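Transcriptional regulator, LRP/AsnC family (Neisseria meningitidis, PDB 2P5V) probably binds specific DNA sequences as a transcriptional regulator, pairing a winged helix-turn-helix DNA-binding domain with an Lrp/AsnC ligand-binding domain, and also binds calcium. Local coordinates at residues L6-D9 and K10-K14; C41-R44 and L45-E49; S123-L127 and D128-S132. All coordinates share one frame; numbering follows the deposited sequence.

Contact 1: L6-D9 and K10-K14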
# COMPACT_ATOMS: atom_id res chain seq x y z
N LEU G 6 -15.67 12.65 40.24
CA LEU G 6 -16.52 13.02 41.39
C LEU G 6 -17.01 11.80 42.15
O LEU G 6 -16.93 11.75 43.37
CB LEU G 6 -17.74 13.84 40.93
CG LEU G 6 -17.55 15.33 40.67
CD1 LEU G 6 -18.81 15.90 40.02
CD2 LEU G 6 -17.22 16.06 41.96
N THR G 7 -17.53 10.83 41.41
CA THR G 7 -18.18 9.66 42.00
C THR G 7 -17.20 8.74 42.73
O THR G 7 -17.48 8.31 43.85
CB THR G 7 -18.96 8.86 40.93
OG1 THR G 7 -19.85 9.74 40.23
CG2 THR G 7 -19.76 7.73 41.58
N LEU G 8 -16.05 8.46 42.11
CA LEU G 8 -15.09 7.48 42.62
C LEU G 8 -13.90 8.11 43.35
O LEU G 8 -13.20 8.97 42.80
CB LEU G 8 -14.55 6.62 41.48
CG LEU G 8 -15.58 5.88 40.63
CD1 LEU G 8 -14.88 5.02 39.58
CD2 LEU G 8 -16.50 5.04 41.51
N ASP G 9 -13.66 7.64 44.57
CA ASP G 9 -12.54 8.07 45.39
C ASP G 9 -11.48 6.98 45.39
O ASP G 9 -11.66 5.94 44.76
CB ASP G 9 -13.00 8.39 46.81
CG ASP G 9 -13.69 7.21 47.48
OD1 ASP G 9 -13.19 6.07 47.35
OD2 ASP G 9 -14.73 7.44 48.14
N LYS G 10 -10.39 7.22 46.12
CA LYS G 10 -9.22 6.32 46.14
C LYS G 10 -9.53 4.87 46.53
O LYS G 10 -8.86 3.95 46.06
CB LYS G 10 -8.13 6.89 47.05
CG LYS G 10 -6.80 6.14 46.97
CD LYS G 10 -5.65 6.91 47.62
CE LYS G 10 -5.81 7.02 49.13
NZ LYS G 10 -4.63 7.68 49.76
N THR G 11 -10.54 4.66 47.39
CA THR G 11 -10.87 3.30 47.84
C THR G 11 -11.79 2.59 46.84
O THR G 11 -11.76 1.36 46.74
CB THR G 11 -11.44 3.26 49.29
OG1 THR G 11 -12.87 3.39 49.26
CG2 THR G 11 -10.82 4.36 50.16
N ASP G 12 -12.60 3.35 46.11
CA ASP G 12 -13.38 2.80 45.00
C ASP G 12 -12.46 2.36 43.85
O ASP G 12 -12.71 1.34 43.19
CB ASP G 12 -14.41 3.83 44.50
CG ASP G 12 -15.53 4.07 45.49
OD1 ASP G 12 -16.23 3.10 45.86
OD2 ASP G 12 -15.72 5.23 45.91
N ILE G 13 -11.39 3.12 43.62
CA ILE G 13 -10.35 2.71 42.66
C ILE G 13 -9.75 1.38 43.09
O ILE G 13 -9.70 0.44 42.29
CB ILE G 13 -9.21 3.76 42.54
CG1 ILE G 13 -9.72 5.09 41.98
CG2 ILE G 13 -8.09 3.22 41.64
CD1 ILE G 13 -10.40 4.99 40.64
N LYS G 14 -9.32 1.31 44.34
CA LYS G 14 -8.72 0.09 44.91
C LYS G 14 -9.59 -1.14 44.70
O LYS G 14 -9.09 -2.20 44.32
CB LYS G 14 -8.45 0.29 46.41
CG LYS G 14 -7.77 -0.88 47.11
CD LYS G 14 -6.34 -1.09 46.62
CE LYS G 14 -5.57 -2.03 47.54
NZ LYS G 14 -4.10 -1.83 47.45
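In Asp-9 a first torsion of 57° sets CG between the backbone N and the carbonyl carbon, turning the carboxylate onto the opening turn of helix 10-21, while Asp-12, with CG anti to its carbonyl carbon, reaches back toward Asp-9. Together they form a capping box at the start of a helix in the winged helix-turn-helix domain. Asp-9 is the N-cap: its OD1 accepts the amide of Asp-12, N to OD1 3.0 Å, the N-H meeting the oxygen nearly along its C-O direction. The same OD1 takes weaker bonds from Thr-11 N and Thr-11 OG1. The reciprocal arm is long, Asp-9 N to Asp-12 OD2 3.4 Å, and weak despite an almost straight 177° angle. The box brings two carboxylates together, Asp-9 OD1 and Asp-12 OD2 3.0 Å apart, with their planes inclined by only 19°. Arg-44 of helix 38-50 probably offsets this charge, since it forms a salt bridge with Asp-9 OD2 and a long, weak ion pair with Asp-12. Regular helical bonding begins at the cap, where Ile-13 N donates to Asp-9 O over 3.1 Å. On the apolar side, Leu-8, the first residue to leave the preceding short helix, lays its methyl CD2 against Asp-12 CB at 3.8 Å.

Contact 2: C41-R44 and L45-E49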
# COMPACT_ATOMS: atom_id res chain seq x y z
N CYS G 41 -18.25 -1.84 52.18
CA CYS G 41 -17.61 -2.42 51.00
C CYS G 41 -18.64 -2.95 50.00
O CYS G 41 -18.51 -2.72 48.80
CB CYS G 41 -16.68 -3.56 51.41
SG CYS G 41 -15.90 -4.37 50.02
N LEU G 42 -19.64 -3.66 50.51
CA LEU G 42 -20.72 -4.21 49.68
C LEU G 42 -21.58 -3.09 49.09
O LEU G 42 -22.03 -3.19 47.94
CB LEU G 42 -21.61 -5.13 50.52
CG LEU G 42 -22.60 -6.04 49.80
CD1 LEU G 42 -21.87 -7.18 49.10
CD2 LEU G 42 -23.64 -6.57 50.77
N ARG G 43 -21.81 -2.03 49.86
CA ARG G 43 -22.57 -0.88 49.37
C ARG G 43 -21.82 -0.19 48.24
O ARG G 43 -22.42 0.14 47.21
CB ARG G 43 -22.87 0.12 50.50
CG ARG G 43 -23.62 1.38 50.02
CD ARG G 43 -24.05 2.28 51.17
NE ARG G 43 -22.93 2.95 51.83
CZ ARG G 43 -22.50 2.70 53.07
NH1 ARG G 43 -23.08 1.77 53.84
NH2 ARG G 43 -21.47 3.38 53.56
N ARG G 44 -20.52 0.01 48.43
CA ARG G 44 -19.68 0.68 47.44
C ARG G 44 -19.63 -0.10 46.13
O ARG G 44 -19.75 0.47 45.06
CB ARG G 44 -18.27 0.88 47.97
CG ARG G 44 -18.17 1.77 49.19
CD ARG G 44 -16.78 1.73 49.79
NE ARG G 44 -15.97 2.86 49.34
CZ ARG G 44 -16.02 4.08 49.86
NH1 ARG G 44 -16.84 4.38 50.86
NH2 ARG G 44 -15.24 5.03 49.37
N LEU G 45 -19.44 -1.41 46.23
CA LEU G 45 -19.42 -2.28 45.05
C LEU G 45 -20.76 -2.24 44.30
O LEU G 45 -20.78 -2.17 43.06
CB LEU G 45 -19.11 -3.72 45.46
CG LEU G 45 -19.04 -4.75 44.34
CD1 LEU G 45 -18.05 -4.29 43.27
CD2 LEU G 45 -18.66 -6.12 44.89
N LYS G 46 -21.86 -2.28 45.05
CA LYS G 46 -23.20 -2.17 44.48
C LYS G 46 -23.36 -0.90 43.63
O LYS G 46 -23.94 -0.95 42.55
CB LYS G 46 -24.25 -2.15 45.60
CG LYS G 46 -25.61 -2.67 45.18
CD LYS G 46 -25.74 -4.18 45.40
CE LYS G 46 -25.93 -4.51 46.88
NZ LYS G 46 -26.41 -5.91 47.08
N GLN G 47 -22.86 0.22 44.14
CA GLN G 47 -22.89 1.49 43.41
C GLN G 47 -22.11 1.39 42.10
O GLN G 47 -22.56 1.89 41.06
CB GLN G 47 -22.30 2.63 44.27
CG GLN G 47 -23.17 3.01 45.49
CD GLN G 47 -22.39 3.73 46.59
OE1 GLN G 47 -21.18 3.92 46.51
NE2 GLN G 47 -23.11 4.14 47.64
N LEU G 48 -20.96 0.73 42.15
CA LEU G 48 -20.12 0.52 40.97
C LEU G 48 -20.80 -0.33 39.90
O LEU G 48 -20.67 -0.04 38.71
CB LEU G 48 -18.79 -0.12 41.37
CG LEU G 48 -17.88 0.74 42.23
CD1 LEU G 48 -16.72 -0.07 42.78
CD2 LEU G 48 -17.38 1.91 41.42
N GLU G 49 -21.52 -1.37 40.32
CA GLU G 49 -22.26 -2.23 39.38
C GLU G 49 -23.49 -1.52 38.83
O GLU G 49 -23.77 -1.59 37.64
CB GLU G 49 -22.68 -3.54 40.06
CG GLU G 49 -21.55 -4.54 40.23
CD GLU G 49 -21.91 -5.66 41.21
OE1 GLU G 49 -23.11 -5.83 41.52
OE2 GLU G 49 -20.98 -6.36 41.67
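Helix 38-50 of the winged helix-turn-helix domain supplies this contact, a run of successive turns in which each residue of 41-44 meets the residue four places on. Cys-41 O accepts from Leu-45 N at 3.0 Å, and the series continues through Leu-42 to Lys-46 and Arg-43 to Gln-47, ending with Leu-48 N to Arg-44 O at 3.2 Å. The N-H groups point fairly straight at their acceptors, an even alpha-helical ladder. On one flank the side chains of Arg-43 and Gln-47 run side by side and point the same way. Arg-43 has CG anti to its backbone N (chi1 178°), and this methylene is the part that meets the amide, with CG to Gln-47 NE2 3.7 Å. The amide nitrogen lies at the edge of the guanidinium, near its plane, although the two flat groups are inclined by 57°. Gln-47 OE1 turns instead to the backbone of Arg-44, 3.7 Å from its CA. On another flank Leu-48 CG rests 3.4 Å from Arg-44 O, and its side chain continues onto Ile-15 and Leu-16 of helix 10-21. Leu-45 packs on Leu-19 of that helix and on Leu-30 of helix 27-33, while Arg-44 sends its guanidinium to a salt bridge with Asp-9. Apolar residues facing inward and long polar side chains along an exposed flank make this an amphipathic helix in a three-helix core, the second of the helix-turn-helix pair 27-33 and 38-50, in the position of the probable DNA-recognition helix of this family.

Contact 3: S123-L127 and D128-S132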
# COMPACT_ATOMS: atom_id res chain seq x y z
N SER G 123 -9.53 -21.54 7.61
CA SER G 123 -9.89 -21.59 6.22
C SER G 123 -11.38 -21.85 5.99
O SER G 123 -11.99 -21.21 5.14
CB SER G 123 -9.06 -22.66 5.53
OG SER G 123 -9.50 -22.81 4.20
N HIS G 124 -11.96 -22.80 6.72
CA HIS G 124 -13.40 -23.09 6.60
C HIS G 124 -14.24 -21.88 6.99
O HIS G 124 -15.20 -21.53 6.31
CB HIS G 124 -13.80 -24.29 7.45
CG HIS G 124 -13.72 -25.59 6.72
ND1 HIS G 124 -12.61 -26.41 6.76
CD2 HIS G 124 -14.62 -26.22 5.92
CE1 HIS G 124 -12.83 -27.48 6.03
NE2 HIS G 124 -14.04 -27.39 5.51
N PHE G 125 -13.88 -21.26 8.11
CA PHE G 125 -14.58 -20.05 8.56
C PHE G 125 -14.53 -18.96 7.50
O PHE G 125 -15.55 -18.48 7.03
CB PHE G 125 -13.97 -19.53 9.86
CG PHE G 125 -14.53 -18.22 10.29
CD1 PHE G 125 -15.86 -18.11 10.66
CD2 PHE G 125 -13.74 -17.08 10.29
CE1 PHE G 125 -16.39 -16.90 11.04
CE2 PHE G 125 -14.27 -15.85 10.68
CZ PHE G 125 -15.60 -15.77 11.05
N VAL G 126 -13.32 -18.57 7.12
CA VAL G 126 -13.10 -17.51 6.13
C VAL G 126 -13.84 -17.79 4.80
O VAL G 126 -14.67 -16.99 4.35
CB VAL G 126 -11.59 -17.33 5.88
CG1 VAL G 126 -11.34 -16.51 4.63
CG2 VAL G 126 -10.94 -16.67 7.09
N LEU G 127 -13.56 -18.94 4.19
CA LEU G 127 -14.11 -19.25 2.86
C LEU G 127 -15.63 -19.47 2.87
O LEU G 127 -16.32 -19.00 1.96
CB LEU G 127 -13.43 -20.48 2.25
CG LEU G 127 -11.94 -20.37 1.87
CD1 LEU G 127 -11.55 -21.50 0.91
CD2 LEU G 127 -11.59 -19.02 1.26
N ASP G 128 -16.13 -20.18 3.88
CA ASP G 128 -17.55 -20.56 3.93
C ASP G 128 -18.43 -19.56 4.69
O ASP G 128 -19.61 -19.44 4.38
CB ASP G 128 -17.73 -21.95 4.53
CG ASP G 128 -16.77 -22.97 3.96
OD1 ASP G 128 -16.22 -22.74 2.86
OD2 ASP G 128 -16.55 -24.01 4.62
N THR G 129 -17.88 -18.84 5.67
CA THR G 129 -18.70 -17.94 6.49
C THR G 129 -18.43 -16.47 6.20
O THR G 129 -19.32 -15.75 5.78
CB THR G 129 -18.52 -18.22 8.01
OG1 THR G 129 -18.93 -19.55 8.28
CG2 THR G 129 -19.37 -17.27 8.84
N LEU G 130 -17.20 -16.04 6.42
CA LEU G 130 -16.88 -14.62 6.30
C LEU G 130 -17.07 -14.08 4.89
O LEU G 130 -17.83 -13.13 4.68
CB LEU G 130 -15.44 -14.39 6.74
CG LEU G 130 -14.99 -12.93 6.84
CD1 LEU G 130 -15.94 -12.13 7.72
CD2 LEU G 130 -13.59 -12.91 7.38
N LEU G 131 -16.39 -14.69 3.92
CA LEU G 131 -16.30 -14.12 2.57
C LEU G 131 -17.60 -14.28 1.81
O LEU G 131 -17.88 -13.49 0.91
CB LEU G 131 -15.14 -14.76 1.79
CG LEU G 131 -13.76 -14.41 2.35
CD1 LEU G 131 -12.66 -15.17 1.62
CD2 LEU G 131 -13.50 -12.92 2.27
N SER G 132 -18.37 -15.30 2.19
CA SER G 132 -19.67 -15.58 1.59
C SER G 132 -20.75 -14.57 2.01
O SER G 132 -21.80 -14.48 1.38
CB SER G 132 -20.12 -16.98 1.99
OG SER G 132 -20.23 -17.09 3.40
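Phe-125 O is gripped by two backbone amides, Thr-129 N at 2.7 Å and Leu-130 N at 3.0 Å, which reach it from opposite faces of its carbonyl plane. This shared acceptor marks the change from alpha-helical to wider pi-type turns near the end of helix 119-130, which packs on the antiparallel sheet of the Lrp/AsnC ligand-binding domain through Leu-130 on Ile-74 and Ala-139. The next bond, Leu-131 N to Val-126 O, again spans five residues. The wider spacing brings Leu-131 alongside Val-126, CD1 of the leucine meeting CG1 of the valine at 3.5 Å. Leu-127 CD2 approaches the same leucine methyl. Phe-125, its CG anti to the backbone N (chi1 173°), carries its ring past Thr-129, with CE1 to CG2 3.7 Å; beyond, the ring packs edge-to-face with Trp-95. One residue earlier in the chain, His-124 runs beside Asp-128 with their flat groups almost perpendicular, at 83°. His-124 ND1 is hydrogen-bonded to Asn-120 O. Toward the second subunit, packing of Val-126 on Leu-145 and Leu-127 on Lys-146 joins a hydrogen bond from Ser-123 OG to Leu-145 O. The chemistry thus divides by face: the sheet side is apolar, the subunit side mixed, and on the His-124 flank Asp-128 OD2, 4.3 Å from His-124 NE2, could modestly favour a positively charged imidazole.

How the contacts relate
Contacts 1 and 2 belong to one helical unit, their centres 11 Å apart, and illustrate how local motifs are coupled. A salt bridge joins them, Asp-9 OD2 to Arg-44 NH2 2.8 Å, and on the apolar side Leu-8 CD2 meets Leu-48 CD2 at 3.3 Å. The helix start of contact 1 is thereby tied to the helix of contact 2 by charge and by packing. Contact 3 stands on the other side of the chain's centre, in the ligand-binding domain, its centre 46 Å from that of contact 1 and 44 Å from that of contact 2. It alone approaches calcium, with the Leu-131 side chain about 7 Å from a bound ion.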